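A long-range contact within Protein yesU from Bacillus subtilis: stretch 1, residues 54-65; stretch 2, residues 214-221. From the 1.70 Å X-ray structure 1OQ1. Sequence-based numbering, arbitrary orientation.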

# COMPACT_ATOMS: atom_id res chain seq x y z
N TRP A 54 -5.17 -8.25 -0.54
CA TRP A 54 -4.03 -8.54 -1.41
C TRP A 54 -4.27 -8.90 -2.86
O TRP A 54 -5.20 -9.65 -3.19
CB TRP A 54 -3.21 -9.70 -0.84
CG TRP A 54 -2.68 -9.52 0.54
CD1 TRP A 54 -3.26 -9.94 1.70
CD2 TRP A 54 -1.44 -8.90 0.90
NE1 TRP A 54 -2.46 -9.62 2.77
CE2 TRP A 54 -1.34 -8.98 2.31
CE3 TRP A 54 -0.41 -8.29 0.18
CZ2 TRP A 54 -0.24 -8.47 3.01
CZ3 TRP A 54 0.68 -7.77 0.87
CH2 TRP A 54 0.76 -7.87 2.28
N CYS A 55 -3.40 -8.39 -3.72
CA CYS A 55 -3.41 -8.73 -5.14
C CYS A 55 -2.66 -10.07 -5.09
O CYS A 55 -1.67 -10.21 -4.36
CB CYS A 55 -2.61 -7.70 -5.93
SG CYS A 55 -2.23 -8.16 -7.64
N PRO A 56 -3.10 -11.07 -5.86
CA PRO A 56 -2.40 -12.37 -5.81
C PRO A 56 -1.06 -12.50 -6.53
O PRO A 56 -0.32 -13.45 -6.29
CB PRO A 56 -3.44 -13.32 -6.39
CG PRO A 56 -4.07 -12.49 -7.47
CD PRO A 56 -4.24 -11.12 -6.80
N GLU A 57 -0.76 -11.56 -7.42
CA GLU A 57 0.47 -11.61 -8.21
C GLU A 57 1.76 -11.25 -7.47
O GLU A 57 1.80 -10.31 -6.69
CB GLU A 57 0.35 -10.68 -9.42
CG GLU A 57 -0.89 -10.93 -10.25
CD GLU A 57 -0.85 -12.27 -10.94
OE1 GLU A 57 -1.93 -12.81 -11.24
OE2 GLU A 57 0.27 -12.77 -11.19
N THR A 58 2.81 -12.02 -7.73
CA THR A 58 4.11 -11.72 -7.14
C THR A 58 4.78 -10.77 -8.11
O THR A 58 4.96 -11.10 -9.29
CB THR A 58 4.99 -12.97 -6.99
OG1 THR A 58 4.41 -13.88 -6.06
CG2 THR A 58 6.39 -12.58 -6.51
N PHE A 59 5.14 -9.58 -7.65
CA PHE A 59 5.80 -8.62 -8.51
C PHE A 59 7.30 -8.63 -8.26
O PHE A 59 7.76 -8.91 -7.15
CB PHE A 59 5.23 -7.22 -8.30
CG PHE A 59 3.77 -7.11 -8.64
CD1 PHE A 59 2.81 -7.10 -7.64
CD2 PHE A 59 3.36 -7.06 -9.97
CE1 PHE A 59 1.46 -7.05 -7.95
CE2 PHE A 59 2.01 -7.00 -10.29
CZ PHE A 59 1.05 -6.99 -9.28
N PRO A 60 8.10 -8.35 -9.30
CA PRO A 60 9.55 -8.33 -9.14
C PRO A 60 10.02 -7.03 -8.50
O PRO A 60 9.22 -6.13 -8.23
CB PRO A 60 10.04 -8.45 -10.58
CG PRO A 60 9.02 -7.63 -11.32
CD PRO A 60 7.71 -8.11 -10.70
N ASP A 61 11.31 -6.95 -8.23
CA ASP A 61 11.90 -5.75 -7.66
C ASP A 61 12.06 -4.82 -8.87
O ASP A 61 11.95 -5.27 -10.01
CB ASP A 61 13.26 -6.08 -7.05
CG ASP A 61 13.77 -4.99 -6.12
OD1 ASP A 61 13.15 -3.90 -6.07
OD2 ASP A 61 14.79 -5.24 -5.45
N GLY A 62 12.33 -3.54 -8.63
CA GLY A 62 12.53 -2.61 -9.73
C GLY A 62 11.24 -2.31 -10.47
O GLY A 62 11.12 -2.57 -11.67
N ILE A 63 10.28 -1.73 -9.76
CA ILE A 63 8.99 -1.42 -10.34
C ILE A 63 8.45 -0.07 -9.92
O ILE A 63 8.90 0.52 -8.94
CB ILE A 63 7.94 -2.48 -9.92
CG1 ILE A 63 7.91 -2.58 -8.39
CG2 ILE A 63 8.26 -3.83 -10.55
CD1 ILE A 63 6.78 -3.44 -7.83
N ILE A 64 7.48 0.42 -10.68
CA ILE A 64 6.82 1.68 -10.38
C ILE A 64 5.34 1.31 -10.27
O ILE A 64 4.75 0.79 -11.21
CB ILE A 64 7.04 2.73 -11.49
CG1 ILE A 64 8.53 3.08 -11.57
CG2 ILE A 64 6.21 3.98 -11.20
CD1 ILE A 64 8.86 4.14 -12.60
N VAL A 65 4.77 1.56 -9.09
CA VAL A 65 3.38 1.22 -8.80
C VAL A 65 2.51 2.47 -8.78
O VAL A 65 2.82 3.44 -8.09
CB VAL A 65 3.28 0.52 -7.42
CG1 VAL A 65 1.84 0.09 -7.15
CG2 VAL A 65 4.21 -0.68 -7.37
N ASP A 214 -7.66 1.98 -11.54
CA ASP A 214 -6.46 1.83 -12.37
C ASP A 214 -5.15 1.54 -11.66
O ASP A 214 -4.23 2.36 -11.67
CB ASP A 214 -6.29 3.07 -13.25
CG ASP A 214 -7.53 3.40 -14.06
OD1 ASP A 214 -8.24 2.46 -14.47
OD2 ASP A 214 -7.79 4.60 -14.30
N PHE A 215 -5.08 0.36 -11.05
CA PHE A 215 -3.89 -0.10 -10.34
C PHE A 215 -2.95 -0.72 -11.36
O PHE A 215 -3.30 -1.69 -12.04
CB PHE A 215 -4.33 -1.12 -9.28
CG PHE A 215 -3.21 -1.89 -8.66
CD1 PHE A 215 -2.06 -1.26 -8.20
CD2 PHE A 215 -3.33 -3.27 -8.48
CE1 PHE A 215 -1.04 -1.98 -7.58
CE2 PHE A 215 -2.32 -4.00 -7.85
CZ PHE A 215 -1.17 -3.35 -7.40
N ALA A 216 -1.75 -0.17 -11.50
CA ALA A 216 -0.80 -0.69 -12.48
C ALA A 216 0.62 -0.80 -11.94
O ALA A 216 1.00 -0.09 -11.02
CB ALA A 216 -0.81 0.18 -13.72
N VAL A 217 1.39 -1.71 -12.54
CA VAL A 217 2.79 -1.93 -12.17
C VAL A 217 3.63 -1.94 -13.45
O VAL A 217 3.38 -2.74 -14.36
CB VAL A 217 2.98 -3.28 -11.43
CG1 VAL A 217 4.43 -3.45 -11.01
CG2 VAL A 217 2.07 -3.35 -10.22
N HIS A 218 4.62 -1.05 -13.52
CA HIS A 218 5.51 -0.97 -14.67
C HIS A 218 6.94 -1.22 -14.21
O HIS A 218 7.26 -1.09 -13.03
CB HIS A 218 5.45 0.42 -15.31
CG HIS A 218 4.16 0.72 -16.01
ND1 HIS A 218 4.02 0.66 -17.38
CD2 HIS A 218 2.95 1.10 -15.53
CE1 HIS A 218 2.79 1.00 -17.72
NE2 HIS A 218 2.12 1.27 -16.61
N GLN A 219 7.81 -1.58 -15.15
CA GLN A 219 9.21 -1.81 -14.85
C GLN A 219 9.80 -0.44 -14.51
O GLN A 219 9.43 0.56 -15.13
CB GLN A 219 9.95 -2.36 -16.07
CG GLN A 219 9.75 -3.84 -16.34
CD GLN A 219 10.54 -4.71 -15.38
OE1 GLN A 219 11.71 -4.46 -15.12
NE2 GLN A 219 9.90 -5.75 -14.86
N ALA A 220 10.69 -0.38 -13.52
CA ALA A 220 11.30 0.89 -13.16
C ALA A 220 12.58 1.06 -13.97
O ALA A 220 13.46 0.20 -13.93
CB ALA A 220 11.62 0.93 -11.66
N VAL A 221 12.68 2.17 -14.70
CA VAL A 221 13.86 2.44 -15.51
C VAL A 221 14.65 3.58 -14.89
O VAL A 221 14.22 4.73 -14.89
CB VAL A 221 13.47 2.82 -16.95
CG1 VAL A 221 14.72 3.14 -17.76
CG2 VAL A 221 12.69 1.69 -17.59
O HOH W 1 11.96 -5.46 -12.84

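Residues 63-65 form the start of a strand that lies antiparallel against strand 214-221, with 138° between their N-to-C directions, and the residues leading into it supply side chains that follow one face of the longer strand. Together the two stretches bury 585 Å² of surface. Three main-chain hydrogen bonds fix the register. Ile64 and His218 form a hydrogen-bonded pair, Ile64 N donating to His218 O at 2.8 Å and His218 N returning to Ile64 O at 3.0 Å; a third bond runs from Ala220 N to Gly62 O at 2.9 Å. Alongside these bonds the backbones make CA-H...O contacts, from Ile63 CA to His218 O at 3.2 Å, from Val217 CA to Ile64 O at 3.5 Å and from Val65 CA to Ala216 O at 3.5 Å.

On the face that carries Val65 and Val217, the main projection is Val217, which has the largest area covered by the opposing stretch. Its CA-to-CB bond places both methyls among side chains of stretch 1. CG2 sits over one face of the Phe59 ring, 3.9 Å from the ring centroid and 22° off the normal, in a CH-pi contact, while CG1 lies 3.8 Å from Ile63 CB. The flat aromatic face thus receives a rounded methyl, and the branched valine fills the space between ring and isoleucine without a long side chain. Phe59, chi1 near -62° (m), points its CA-to-CB bond toward the strand.

Farther along, Phe215 starts sideways from its backbone, but with chi1 in t its ring end comes nearer to stretch 1. Here the ring is met at its edge: Val65 CG1 approaches Phe215 CE1 at 3.6 Å, and Cys55 SG lies 4.2 Å from Phe215 CE2. The slender cysteine and the compact valine both leave room for this broad ring, and all three residues are buried, as suits their apolar surfaces.

The other face, bearing Ile64 and His218, is packed more lightly. With chi1 in m, Ile64 CG1 lies 3.8 Å from Ala220 CB. The small Ala220 points toward stretch 1, and Ala220 CB also lies 3.5 Å from Ile63 N; this single carbon occupies the narrow space beside the turn into the strand.

In that turn Gly62 has a positive phi (71°), which by itself favours glycine. Asp61 braces it, OD1 accepting a hydrogen bond from Gly62 N at 2.7 Å, while the Gly62 carbonyl faces Ala220. At this more open end, the CA-to-CB bond of Gln219 points away, yet its folded side chain (chi1 and chi2 both m) brings NE2 to 4.1 Å from Pro60 CG. One water joins the stretches here, 2.8 Å from Asp61 O and 2.5 Å from Gln219 OE1, hydrogen-bonded to both. A polar, flexible glutamine suits this partly exposed margin, where a water fills part of the gap beside Pro60.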